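Local coordinates for protein GCN5-related N-acetyltransferase (PDB 2R1I) that probably transfers an acetyl group from acetyl-coenzyme A to the amine of an acceptor substrate, as members of the GNAT family do, at residues Ser86-Val91 against Val97-Glu102; Phe43-Glu46 against Pro50-Gly53; Ala117-Ser122 against Arg147-Arg152; Thr35-Leu40 against Ser59-Leu64. All coordinates share one frame; numbering follows the deposited sequence.

Interaction 1. Residues Ser86-Val91 against Val97-Glu102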
loop_
_atom_site.group_PDB
_atom_site.type_symbol
_atom_site.label_atom_id
_atom_site.label_comp_id
_atom_site.label_asym_id
_atom_site.label_seq_id
_atom_site.Cartn_x
_atom_site.Cartn_y
_atom_site.Cartn_z
ATOM N N SER A 86 -5.367 -4.004 4.921
ATOM C CA SER A 86 -5.135 -2.655 5.393
ATOM C C SER A 86 -5.857 -1.672 4.480
ATOM O O SER A 86 -5.995 -1.926 3.298
ATOM C CB SER A 86 -3.647 -2.338 5.417
ATOM O OG SER A 86 -3.032 -2.382 4.157
ATOM N N PHE A 87 -6.285 -0.581 5.091
ATOM C CA PHE A 87 -7.037 0.495 4.421
ATOM C C PHE A 87 -6.315 1.801 4.563
ATOM O O PHE A 87 -5.727 2.094 5.616
ATOM C CB PHE A 87 -8.400 0.595 5.086
ATOM C CG PHE A 87 -9.282 -0.588 4.838
ATOM C CD1 PHE A 87 -9.182 -1.728 5.618
ATOM C CD2 PHE A 87 -10.157 -0.572 3.774
ATOM C CE1 PHE A 87 -9.983 -2.836 5.320
ATOM C CE2 PHE A 87 -10.945 -1.632 3.466
ATOM C CZ PHE A 87 -10.871 -2.783 4.253
ATOM N N ARG A 88 -6.408 2.634 3.534
ATOM C CA ARG A 88 -5.787 3.954 3.567
ATOM C C ARG A 88 -6.556 4.878 2.615
ATOM O O ARG A 88 -7.179 4.416 1.646
ATOM C CB ARG A 88 -4.327 3.858 3.157
ATOM C CG ARG A 88 -4.094 3.609 1.681
ATOM C CD ARG A 88 -2.662 3.246 1.307
ATOM N NE ARG A 88 -2.483 3.242 -0.135
ATOM C CZ ARG A 88 -2.630 2.195 -0.958
ATOM N NH1 ARG A 88 -3.006 0.997 -0.518
ATOM N NH2 ARG A 88 -2.386 2.352 -2.247
ATOM N N PRO A 89 -6.468 6.185 2.848
ATOM C CA PRO A 89 -7.103 7.076 1.863
ATOM C C PRO A 89 -6.187 7.226 0.601
ATOM O O PRO A 89 -4.996 6.913 0.662
ATOM C CB PRO A 89 -7.174 8.410 2.588
ATOM C CG PRO A 89 -6.688 8.221 3.962
ATOM C CD PRO A 89 -5.897 6.959 3.985
ATOM N N ASN A 90 -6.692 7.911 -0.409
ATOM C CA ASN A 90 -5.974 8.071 -1.680
ATOM C C ASN A 90 -6.524 9.324 -2.349
ATOM O O ASN A 90 -7.733 9.527 -2.339
ATOM C CB ASN A 90 -6.150 6.832 -2.510
ATOM C CG ASN A 90 -5.319 6.848 -3.803
ATOM O OD1 ASN A 90 -5.742 7.472 -4.765
ATOM N ND2 ASN A 90 -4.190 6.144 -3.824
ATOM N N VAL A 91 -5.677 10.169 -2.956
ATOM C CA VAL A 91 -6.184 11.400 -3.554
ATOM C C VAL A 91 -7.152 11.185 -4.719
ATOM O O VAL A 91 -7.889 12.085 -5.040
ATOM C CB VAL A 91 -5.044 12.352 -4.007
ATOM C CG1 VAL A 91 -4.116 12.651 -2.868
ATOM C CG2 VAL A 91 -4.219 11.791 -5.168
ATOM N N VAL A 97 -8.392 2.786 -0.350
ATOM C CA VAL A 97 -7.720 1.773 -1.122
ATOM C C VAL A 97 -7.288 0.710 -0.099
ATOM O O VAL A 97 -6.788 1.036 0.986
ATOM C CB VAL A 97 -6.518 2.279 -1.914
ATOM C CG1 VAL A 97 -5.797 1.120 -2.645
ATOM C CG2 VAL A 97 -7.007 3.346 -2.940
ATOM N N ALA A 98 -7.521 -0.571 -0.464
ATOM C CA ALA A 98 -7.180 -1.669 0.418
ATOM C C ALA A 98 -6.003 -2.458 -0.133
ATOM O O ALA A 98 -5.844 -2.590 -1.360
ATOM C CB ALA A 98 -8.372 -2.574 0.606
ATOM N N ILE A 99 -5.198 -3.040 0.775
ATOM C CA ILE A 99 -4.176 -4.026 0.431
ATOM C C ILE A 99 -4.506 -5.322 1.146
ATOM O O ILE A 99 -4.829 -5.317 2.362
ATOM C CB ILE A 99 -2.722 -3.562 0.767
ATOM C CG1 ILE A 99 -2.348 -2.230 0.067
ATOM C CG2 ILE A 99 -1.658 -4.616 0.444
ATOM C CD1 ILE A 99 -1.113 -1.544 0.720
ATOM N N LEU A 100 -4.400 -6.414 0.397
ATOM C CA LEU A 100 -4.325 -7.753 0.988
ATOM C C LEU A 100 -2.902 -7.992 1.514
ATOM O O LEU A 100 -2.027 -8.483 0.804
ATOM C CB LEU A 100 -4.742 -8.800 -0.031
ATOM C CG LEU A 100 -4.874 -10.236 0.523
ATOM C CD1 LEU A 100 -6.012 -10.296 1.570
ATOM C CD2 LEU A 100 -5.149 -11.264 -0.606
ATOM N N ASP A 101 -2.659 -7.542 2.754
ATOM C CA ASP A 101 -1.346 -7.588 3.404
ATOM C C ASP A 101 -0.861 -9.037 3.519
ATOM O O ASP A 101 0.314 -9.334 3.344
ATOM C CB ASP A 101 -1.430 -7.008 4.841
ATOM C CG ASP A 101 -1.638 -5.506 4.923
ATOM O OD1 ASP A 101 -1.770 -4.809 3.899
ATOM O OD2 ASP A 101 -1.713 -5.015 6.081
ATOM N N GLU A 102 -1.764 -9.933 3.888
ATOM C CA GLU A 102 -1.439 -11.336 4.045
ATOM C C GLU A 102 -2.653 -12.178 3.730
ATOM O O GLU A 102 -3.793 -11.833 4.040
ATOM C CB GLU A 102 -0.939 -11.708 5.470
ATOM C CG GLU A 102 0.168 -10.860 6.088
ATOM C CD GLU A 102 1.525 -10.992 5.450
ATOM O OE1 GLU A 102 1.766 -11.897 4.614
ATOM O OE2 GLU A 102 2.380 -10.126 5.750
HETATM O O HOH W 1 -4.020 0.118 2.163
#

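Interaction 2. Residues Phe43-Glu46 against Pro50-Gly53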
loop_
_atom_site.group_PDB
_atom_site.type_symbol
_atom_site.label_atom_id
_atom_site.label_comp_id
_atom_site.label_asym_id
_atom_site.label_seq_id
_atom_site.Cartn_x
_atom_site.Cartn_y
_atom_site.Cartn_z
ATOM N N PHE A 43 2.449 -19.522 11.226
ATOM C CA PHE A 43 2.589 -19.495 9.774
ATOM C C PHE A 43 3.989 -19.095 9.346
ATOM O O PHE A 43 4.589 -19.756 8.473
ATOM C CB PHE A 43 1.536 -18.625 9.088
ATOM C CG PHE A 43 0.309 -19.393 8.707
ATOM C CD1 PHE A 43 0.327 -20.267 7.634
ATOM C CD2 PHE A 43 -0.859 -19.250 9.421
ATOM C CE1 PHE A 43 -0.790 -20.998 7.310
ATOM C CE2 PHE A 43 -1.981 -19.975 9.090
ATOM C CZ PHE A 43 -1.959 -20.837 8.037
ATOM N N ASN A 44 4.543 -18.065 9.974
ATOM C CA ASN A 44 5.925 -17.670 9.653
ATOM C C ASN A 44 6.984 -18.683 10.035
ATOM O O ASN A 44 7.815 -19.079 9.205
ATOM C CB ASN A 44 6.254 -16.314 10.284
ATOM C CG ASN A 44 5.688 -15.170 9.481
ATOM O OD1 ASN A 44 4.704 -15.359 8.770
ATOM N ND2 ASN A 44 6.336 -14.015 9.516
ATOM N N THR A 45 6.982 -19.116 11.276
ATOM C CA THR A 45 8.019 -20.033 11.716
ATOM C C THR A 45 8.005 -21.362 10.922
ATOM O O THR A 45 9.075 -21.935 10.653
ATOM C CB THR A 45 7.955 -20.259 13.231
ATOM O OG1 THR A 45 6.743 -20.940 13.581
ATOM C CG2 THR A 45 8.045 -18.929 13.957
ATOM N N GLU A 46 6.825 -21.851 10.530
ATOM C CA GLU A 46 6.732 -23.110 9.770
ATOM C C GLU A 46 7.363 -22.978 8.360
ATOM O O GLU A 46 7.863 -23.966 7.802
ATOM C CB GLU A 46 5.274 -23.595 9.677
ATOM C CG GLU A 46 5.131 -25.099 9.377
ATOM C CD GLU A 46 3.745 -25.492 8.885
ATOM O OE1 GLU A 46 2.759 -24.774 9.192
ATOM O OE2 GLU A 46 3.646 -26.524 8.184
ATOM N N PRO A 50 10.828 -14.703 9.327
ATOM C CA PRO A 50 11.037 -14.180 10.676
ATOM C C PRO A 50 9.712 -13.635 11.236
ATOM O O PRO A 50 8.744 -13.313 10.475
ATOM C CB PRO A 50 12.073 -13.067 10.477
ATOM C CG PRO A 50 11.847 -12.596 9.053
ATOM C CD PRO A 50 11.418 -13.843 8.282
ATOM N N THR A 51 9.651 -13.591 12.561
ATOM C CA THR A 51 8.459 -13.107 13.243
ATOM C C THR A 51 8.795 -12.588 14.644
ATOM O O THR A 51 9.636 -13.129 15.321
ATOM C CB THR A 51 7.387 -14.226 13.318
ATOM O OG1 THR A 51 6.276 -13.789 14.105
ATOM C CG2 THR A 51 7.967 -15.480 13.939
ATOM N N PRO A 52 8.097 -11.526 15.088
ATOM C CA PRO A 52 8.127 -11.120 16.458
ATOM C C PRO A 52 7.499 -12.208 17.307
ATOM O O PRO A 52 6.863 -13.116 16.767
ATOM C CB PRO A 52 7.259 -9.848 16.498
ATOM C CG PRO A 52 7.016 -9.508 15.197
ATOM C CD PRO A 52 7.247 -10.662 14.279
ATOM N N GLY A 53 7.720 -12.155 18.610
ATOM C CA GLY A 53 7.074 -13.052 19.515
ATOM C C GLY A 53 5.589 -12.784 19.655
ATOM O O GLY A 53 5.092 -11.716 19.261
#

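Interaction 3. Residues Ala117-Ser122 against Arg147-Arg152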
loop_
_atom_site.group_PDB
_atom_site.type_symbol
_atom_site.label_atom_id
_atom_site.label_comp_id
_atom_site.label_asym_id
_atom_site.label_seq_id
_atom_site.Cartn_x
_atom_site.Cartn_y
_atom_site.Cartn_z
ATOM N N ALA A 117 -12.137 -18.658 -0.205
ATOM C CA ALA A 117 -13.208 -18.069 0.645
ATOM C C ALA A 117 -12.766 -16.755 1.330
ATOM O O ALA A 117 -13.524 -15.787 1.440
ATOM C CB ALA A 117 -13.647 -19.121 1.740
ATOM N N LEU A 118 -11.542 -16.753 1.818
ATOM C CA LEU A 118 -11.020 -15.573 2.501
ATOM C C LEU A 118 -10.915 -14.394 1.519
ATOM O O LEU A 118 -11.212 -13.242 1.891
ATOM C CB LEU A 118 -9.688 -15.917 3.149
ATOM C CG LEU A 118 -9.818 -16.648 4.495
ATOM C CD1 LEU A 118 -8.522 -17.337 4.889
ATOM C CD2 LEU A 118 -10.270 -15.638 5.614
ATOM N N LEU A 119 -10.469 -14.685 0.291
ATOM C CA LEU A 119 -10.333 -13.629 -0.726
ATOM C C LEU A 119 -11.700 -13.011 -1.073
ATOM O O LEU A 119 -11.863 -11.802 -1.154
ATOM C CB LEU A 119 -9.578 -14.121 -1.972
ATOM C CG LEU A 119 -9.471 -13.079 -3.102
ATOM C CD1 LEU A 119 -8.741 -11.815 -2.549
ATOM C CD2 LEU A 119 -8.780 -13.642 -4.333
ATOM N N ALA A 120 -12.694 -13.864 -1.281
ATOM C CA ALA A 120 -14.031 -13.395 -1.583
ATOM C C ALA A 120 -14.619 -12.554 -0.451
ATOM O O ALA A 120 -15.230 -11.498 -0.687
ATOM C CB ALA A 120 -14.944 -14.623 -1.962
ATOM N N ALA A 121 -14.429 -12.990 0.791
ATOM C CA ALA A 121 -14.907 -12.223 1.933
ATOM C C ALA A 121 -14.189 -10.851 2.018
ATOM O O ALA A 121 -14.814 -9.838 2.354
ATOM C CB ALA A 121 -14.711 -13.033 3.233
ATOM N N SER A 122 -12.888 -10.834 1.703
ATOM C CA SER A 122 -12.077 -9.578 1.680
ATOM C C SER A 122 -12.623 -8.597 0.648
ATOM O O SER A 122 -12.818 -7.440 0.936
ATOM C CB SER A 122 -10.608 -9.879 1.374
ATOM O OG SER A 122 -10.015 -10.746 2.364
ATOM N N ARG A 147 -0.825 -17.687 -9.880
ATOM C CA ARG A 147 -1.894 -18.413 -10.584
ATOM C C ARG A 147 -3.232 -18.290 -9.860
ATOM O O ARG A 147 -4.288 -18.127 -10.487
ATOM C CB ARG A 147 -1.538 -19.893 -10.744
ATOM C CG ARG A 147 -2.515 -20.700 -11.624
ATOM C CD ARG A 147 -2.017 -22.160 -11.832
ATOM N NE ARG A 147 -1.268 -22.587 -10.647
ATOM C CZ ARG A 147 0.033 -22.896 -10.598
ATOM N NH1 ARG A 147 0.799 -22.918 -11.691
ATOM N NH2 ARG A 147 0.566 -23.210 -9.420
ATOM N N PHE A 148 -3.151 -18.315 -8.527
ATOM C CA PHE A 148 -4.326 -18.206 -7.646
ATOM C C PHE A 148 -5.022 -16.835 -7.759
ATOM O O PHE A 148 -6.237 -16.767 -7.946
ATOM C CB PHE A 148 -3.913 -18.491 -6.200
ATOM C CG PHE A 148 -4.991 -18.215 -5.177
ATOM C CD1 PHE A 148 -5.118 -16.980 -4.588
ATOM C CD2 PHE A 148 -5.883 -19.215 -4.807
ATOM C CE1 PHE A 148 -6.115 -16.742 -3.629
ATOM C CE2 PHE A 148 -6.869 -18.972 -3.838
ATOM C CZ PHE A 148 -6.987 -17.742 -3.276
ATOM N N TYR A 149 -4.256 -15.755 -7.687
ATOM C CA TYR A 149 -4.875 -14.433 -7.785
ATOM C C TYR A 149 -5.358 -14.133 -9.183
ATOM O O TYR A 149 -6.444 -13.559 -9.352
ATOM C CB TYR A 149 -3.910 -13.375 -7.290
ATOM C CG TYR A 149 -3.663 -13.480 -5.806
ATOM C CD1 TYR A 149 -4.714 -13.393 -4.903
ATOM C CD2 TYR A 149 -2.374 -13.679 -5.303
ATOM C CE1 TYR A 149 -4.487 -13.474 -3.526
ATOM C CE2 TYR A 149 -2.144 -13.781 -3.931
ATOM C CZ TYR A 149 -3.200 -13.682 -3.052
ATOM O OH TYR A 149 -2.945 -13.776 -1.684
ATOM N N GLU A 150 -4.594 -14.550 -10.192
ATOM C CA GLU A 150 -4.935 -14.263 -11.583
ATOM C C GLU A 150 -6.237 -14.975 -11.961
ATOM O O GLU A 150 -7.016 -14.452 -12.743
ATOM C CB GLU A 150 -3.770 -14.609 -12.532
ATOM C CG GLU A 150 -2.608 -13.663 -12.423
ATOM C CD GLU A 150 -1.398 -14.026 -13.249
ATOM O OE1 GLU A 150 -1.437 -15.056 -13.958
ATOM O OE2 GLU A 150 -0.386 -13.280 -13.204
ATOM N N ALA A 151 -6.500 -16.126 -11.349
ATOM C CA ALA A 151 -7.765 -16.863 -11.575
ATOM C C ALA A 151 -8.983 -16.231 -10.887
ATOM O O ALA A 151 -10.116 -16.659 -11.127
ATOM C CB ALA A 151 -7.622 -18.289 -11.085
ATOM N N ARG A 152 -8.723 -15.261 -10.010
ATOM C CA ARG A 152 -9.746 -14.587 -9.180
ATOM C C ARG A 152 -9.709 -13.043 -9.371
ATOM O O ARG A 152 -9.852 -12.268 -8.415
ATOM C CB ARG A 152 -9.549 -14.945 -7.710
ATOM C CG ARG A 152 -9.945 -16.373 -7.430
ATOM C CD ARG A 152 -9.323 -16.920 -6.168
ATOM N NE ARG A 152 -9.703 -18.332 -6.032
ATOM C CZ ARG A 152 -9.122 -19.355 -6.663
ATOM N NH1 ARG A 152 -8.122 -19.174 -7.515
ATOM N NH2 ARG A 152 -9.567 -20.589 -6.461
#

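Interaction 4. Residues Thr35-Leu40 against Ser59-Leu64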
loop_
_atom_site.group_PDB
_atom_site.type_symbol
_atom_site.label_atom_id
_atom_site.label_comp_id
_atom_site.label_asym_id
_atom_site.label_seq_id
_atom_site.Cartn_x
_atom_site.Cartn_y
_atom_site.Cartn_z
ATOM N N THR A 35 -5.213 -15.361 19.589
ATOM C CA THR A 35 -5.402 -16.368 18.559
ATOM C C THR A 35 -4.677 -15.962 17.294
ATOM O O THR A 35 -3.868 -16.728 16.714
ATOM C CB THR A 35 -6.915 -16.575 18.294
ATOM O OG1 THR A 35 -7.478 -17.221 19.436
ATOM C CG2 THR A 35 -7.212 -17.452 17.047
ATOM N N VAL A 36 -4.920 -14.737 16.895
ATOM C CA VAL A 36 -4.347 -14.175 15.654
ATOM C C VAL A 36 -2.818 -14.095 15.775
ATOM O O VAL A 36 -2.095 -14.454 14.845
ATOM C CB VAL A 36 -4.951 -12.819 15.274
ATOM C CG1 VAL A 36 -4.228 -12.234 14.062
ATOM C CG2 VAL A 36 -6.452 -12.988 14.924
ATOM N N ALA A 37 -2.342 -13.625 16.929
ATOM C CA ALA A 37 -0.895 -13.548 17.204
ATOM C C ALA A 37 -0.214 -14.896 16.994
ATOM O O ALA A 37 0.805 -14.993 16.303
ATOM C CB ALA A 37 -0.633 -13.036 18.617
ATOM N N GLN A 38 -0.806 -15.937 17.549
ATOM C CA GLN A 38 -0.258 -17.291 17.450
ATOM C C GLN A 38 -0.317 -17.839 16.034
ATOM O O GLN A 38 0.665 -18.445 15.553
ATOM C CB GLN A 38 -1.009 -18.232 18.379
ATOM C CG GLN A 38 -0.376 -19.593 18.542
ATOM C CD GLN A 38 0.987 -19.538 19.253
ATOM O OE1 GLN A 38 1.098 -19.083 20.405
ATOM N NE2 GLN A 38 2.025 -19.998 18.563
HETATM N N MSE A 39 -1.419 -17.604 15.333
HETATM C CA MSE A 39 -1.490 -17.976 13.929
HETATM C C MSE A 39 -0.447 -17.281 13.053
HETATM O O MSE A 39 0.191 -17.949 12.207
HETATM C CB MSE A 39 -2.880 -17.736 13.373
HETATM C CG MSE A 39 -3.936 -18.544 14.069
HETATM SE SE MSE A 39 -5.666 -18.049 13.379
HETATM C CE MSE A 39 -5.192 -18.702 11.493
ATOM N N LEU A 40 -0.250 -15.983 13.255
ATOM C CA LEU A 40 0.742 -15.229 12.473
ATOM C C LEU A 40 2.149 -15.734 12.755
ATOM O O LEU A 40 2.979 -15.881 11.842
ATOM C CB LEU A 40 0.687 -13.755 12.805
ATOM C CG LEU A 40 -0.510 -12.947 12.291
ATOM C CD1 LEU A 40 -0.494 -11.543 12.809
ATOM C CD2 LEU A 40 -0.564 -12.976 10.724
ATOM N N SER A 59 -0.089 -7.771 21.622
ATOM C CA SER A 59 -0.206 -6.394 22.091
ATOM C C SER A 59 -0.554 -5.465 20.914
ATOM O O SER A 59 -1.509 -4.648 21.012
ATOM C CB SER A 59 1.092 -5.947 22.776
ATOM O OG SER A 59 1.039 -4.549 22.993
ATOM N N ARG A 60 0.160 -5.617 19.790
ATOM C CA ARG A 60 -0.129 -4.823 18.615
ATOM C C ARG A 60 -1.542 -5.085 18.111
ATOM O O ARG A 60 -2.294 -4.177 17.773
ATOM C CB ARG A 60 0.865 -5.079 17.500
ATOM C CG ARG A 60 0.702 -4.174 16.334
ATOM C CD ARG A 60 2.031 -3.693 15.842
ATOM N NE ARG A 60 2.872 -4.794 15.440
ATOM C CZ ARG A 60 4.129 -5.048 15.841
ATOM N NH1 ARG A 60 4.820 -4.289 16.692
ATOM N NH2 ARG A 60 4.726 -6.105 15.332
ATOM N N LEU A 61 -1.913 -6.356 18.073
ATOM C CA LEU A 61 -3.230 -6.718 17.573
ATOM C C LEU A 61 -4.390 -6.253 18.477
ATOM O O LEU A 61 -5.460 -5.980 17.974
ATOM C CB LEU A 61 -3.306 -8.220 17.364
ATOM C CG LEU A 61 -2.588 -8.694 16.102
ATOM C CD1 LEU A 61 -2.267 -10.131 16.339
ATOM C CD2 LEU A 61 -3.388 -8.444 14.806
ATOM N N SER A 62 -4.158 -6.152 19.780
ATOM C CA SER A 62 -5.171 -5.636 20.702
ATOM C C SER A 62 -5.449 -4.182 20.387
ATOM O O SER A 62 -6.522 -3.654 20.725
ATOM C CB SER A 62 -4.720 -5.790 22.151
ATOM O OG SER A 62 -4.816 -7.138 22.529
ATOM N N HIS A 63 -4.474 -3.536 19.755
ATOM C CA HIS A 63 -4.680 -2.208 19.200
ATOM C C HIS A 63 -5.396 -2.246 17.856
ATOM O O HIS A 63 -6.478 -1.712 17.705
ATOM C CB HIS A 63 -3.363 -1.444 19.057
ATOM C CG HIS A 63 -3.575 0.017 18.874
ATOM N ND1 HIS A 63 -3.274 0.698 17.709
ATOM C CD2 HIS A 63 -4.137 0.918 19.709
ATOM C CE1 HIS A 63 -3.609 1.969 17.860
ATOM N NE2 HIS A 63 -4.169 2.120 19.047
ATOM N N LEU A 64 -4.783 -2.897 16.876
ATOM C CA LEU A 64 -5.286 -2.903 15.511
ATOM C C LEU A 64 -6.709 -3.446 15.386
ATOM O O LEU A 64 -7.524 -2.881 14.626
ATOM C CB LEU A 64 -4.305 -3.676 14.622
ATOM C CG LEU A 64 -2.944 -3.066 14.479
ATOM C CD1 LEU A 64 -2.020 -3.971 13.647
ATOM C CD2 LEU A 64 -3.029 -1.663 13.906
#

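Interaction 1. Residues Ser86-Val91 against Val97-Glu102
Ser86 and Ile99 exchange two backbone hydrogen bonds, Ser86 N to Ile99 O and Ile99 N to Ser86 O, each 2.9 Å long. Arg88 and Val97 repeat the exchange, while Phe87 and Ala98 form the non-hydrogen-bonded pair between them. This register defines an antiparallel beta hairpin of strands 81-88 and 97-104, in the central sheet of the GNAT fold; the axes of strands 86-88 and 97-102 run at 157° to each other.

One side-chain bond extends the ladder. Ser86 OG, held between its own N and carbonyl carbon (chi1 62°), donates to Asp101 OD1 over 2.7 Å, meeting the carboxylate on its syn side and 18° out of its plane. Asp101 belongs to a classic beta bulge, since it and Glu102 both face Val84.

On the same face as Ser86, the Arg88 chain runs extended beyond CG and lays one guanidinium face against Val97, with NH1 3.5 Å from Val97 CG1. A water at the guanidinium edge accepts from Arg88 NH1 at 3.0 Å and donates to Val97 O and, weakly, to Ser86 O, tying the charged group to both strands. NH2 has its own partner in a salt bridge to Glu135 of strand 133-139, and Arg88 of the second subunit packs on Ser86 and Ile99.

Across the pair the other face carries an apolar contact: Ala98 CB lies over the Phe87 ring, 4.0 Å from CE2. Helix 109-128 packs on both residues, and Arg129 makes a cation-pi contact with Phe87. Beyond the strand's paired residues, Asn90 CB touches Val97 CG2 at 3.6 Å.

Interaction 2. Residues Phe43-Glu46 against Pro50-Gly53
Asn44 ND2 donates to Pro50 O across 2.7 Å, and this bond closes the turn by which the chain leaves helix 33-47 on its way to helix 54-64. The N-H...O angle is 153°. The acceptor lies close to the Asn44 amide plane, whereas the donor approaches 33° out of the carbonyl plane of Pro50, so the bond is well aligned at the donor and tilted at the acceptor.

Close packing follows beside this bond. Asn44 CB rests 3.9 Å from Thr51 CB, and the methyls Thr45 CG2 and Thr51 CG2 come to 3.4 Å, tighter than usual van der Waals contact even though Thr45 is an exposed residue. With Thr51 OG1 anti to the backbone N (chi1 174°), the methyl is turned to the helix and the hydroxyl bonds to Pro52 O at 2.8 Å, on a lone pair of that carbonyl. Trp92 of the second subunit packs on Asn44, Thr51 and Pro52, so this side of the contact also faces the dimer partner.

The side at Pro50 is looser. This residue is exposed, its CB points away from the helix, and its carbonyl oxygen makes the contact. A bound glycerol, probably from the crystallisation liquor, hydrogen-bonds to that same Pro50 O.

The amide of Asn44 is used at both ends, ND2 toward Pro50 and OD1 in a weak hydrogen bond with Tyr104 OH. Two different partners, one of them weak, thus favour this orientation of the amide, and the side chain links the loop firmly to its helix but only weakly to strand 97-104.

Interaction 3. Residues Ala117-Ser122 against Arg147-Arg152
Helices 109-128 and 143-150, which follow two neighbouring parallel strands of the GNAT fold, meet where Leu119 reaches into a group formed by Phe148, Tyr149 and Arg152. In relatives, the region between these two strands and their helices receives acetyl-coenzyme A. The contact itself is packing through one methyl, Leu119 CD2.

That methyl lies 3.7 Å from Arg152 CB and 3.8 Å from Arg152 CD, against the aliphatic part of the arginine. It is also 4.1 Å from Phe148 CE1, reached obliquely, and 4.1 Å from Tyr149 CD1, at the edge of the phenol ring and near its plane. A Leu119 CG placed trans to the backbone N (chi1 177°) carries the branch out toward the second helix.

The receiving surface is held by contacts of its own. Arg152, in the turn that ends the helix, runs its extended chain alongside Phe148: CD lies over a face of the Phe148 ring, and Phe148 CE2 in turn sits 3.6 Å above the centre of the guanidinium plane. In that plane NH1 donates to a lone pair of Phe148 O, 3.1 Å away at an N-H...O angle of 154°, and NE bonds Ser116 OG of helix 109-128, a polar link between the two helices beside the methyl contact. Phe148 CD1 also lies above one face of the Tyr149 ring, toward its rim.

On the first helix, Leu118 O accepts twice from one residue: Ser122 N and Ser122 OG approach it from opposite faces of its plane, the hydroxyl at 2.8 Å.

Interaction 4. Residues Thr35-Leu40 against Ser59-Leu64
Leu61 of helix 54-64 is a single knob set among Ala33, Val36, Ala37 and Leu40 of helix 33-47, four residues spaced i, i+3, i+4, i+7 as in a knobs-into-holes site. The axes of the short helical segments approach to 9.6 Å, with N-to-C directions 126° apart, in the helical pair that precedes strand 70-75 of the GNAT fold.

The apolar contacts converge on one methyl. Leu61 CD1 is 3.7 Å from Val36 CG1, where the two side chains cross at about a right angle, and 4.0 Å from Ala37 CB. Leu40 meets it tip to tip, CD1 to CD1 at 4.2 Å. The other branch, Leu61 CD2, also reaches Val36 CG1.

Polar groups lie at the margins. Arg60 forms a salt bridge to Glu56 and, through NE, a hydrogen bond to Val91 O of the second subunit. From that subunit too, Val91 packs on Leu61 and Trp92 on Leu40, so the dimer partner borders this helical junction.

Beside the small side chain of Ala37 the knob comes close to the backbone, with Leu61 CD1 3.5 Å from Ala37 N.

Interactions 1, 3 and 4 are buried, whereas interaction 2 lies partly at the surface. The sheet contact depends on directional backbone bonds plus polar side-chain bonds of Ser86 and Arg88 on one face; interactions 3 and 4 each turn on one leucine methyl, and interaction 2 on a single hydrogen bond from a side-chain amide. Interactions 2 and 4 share helix 33-47, the loop of interaction 2 nesting inside the chain segment closed by interaction 4; Pro52 CG and Arg60 NH2 touch at 4.1 Å. Interaction 3 lies on the opposite side of the chain's centre from both, yet borders interaction 1 through Leu100, whose CD2 is 3.5 Å from Tyr149 OH. All four touch the second subunit.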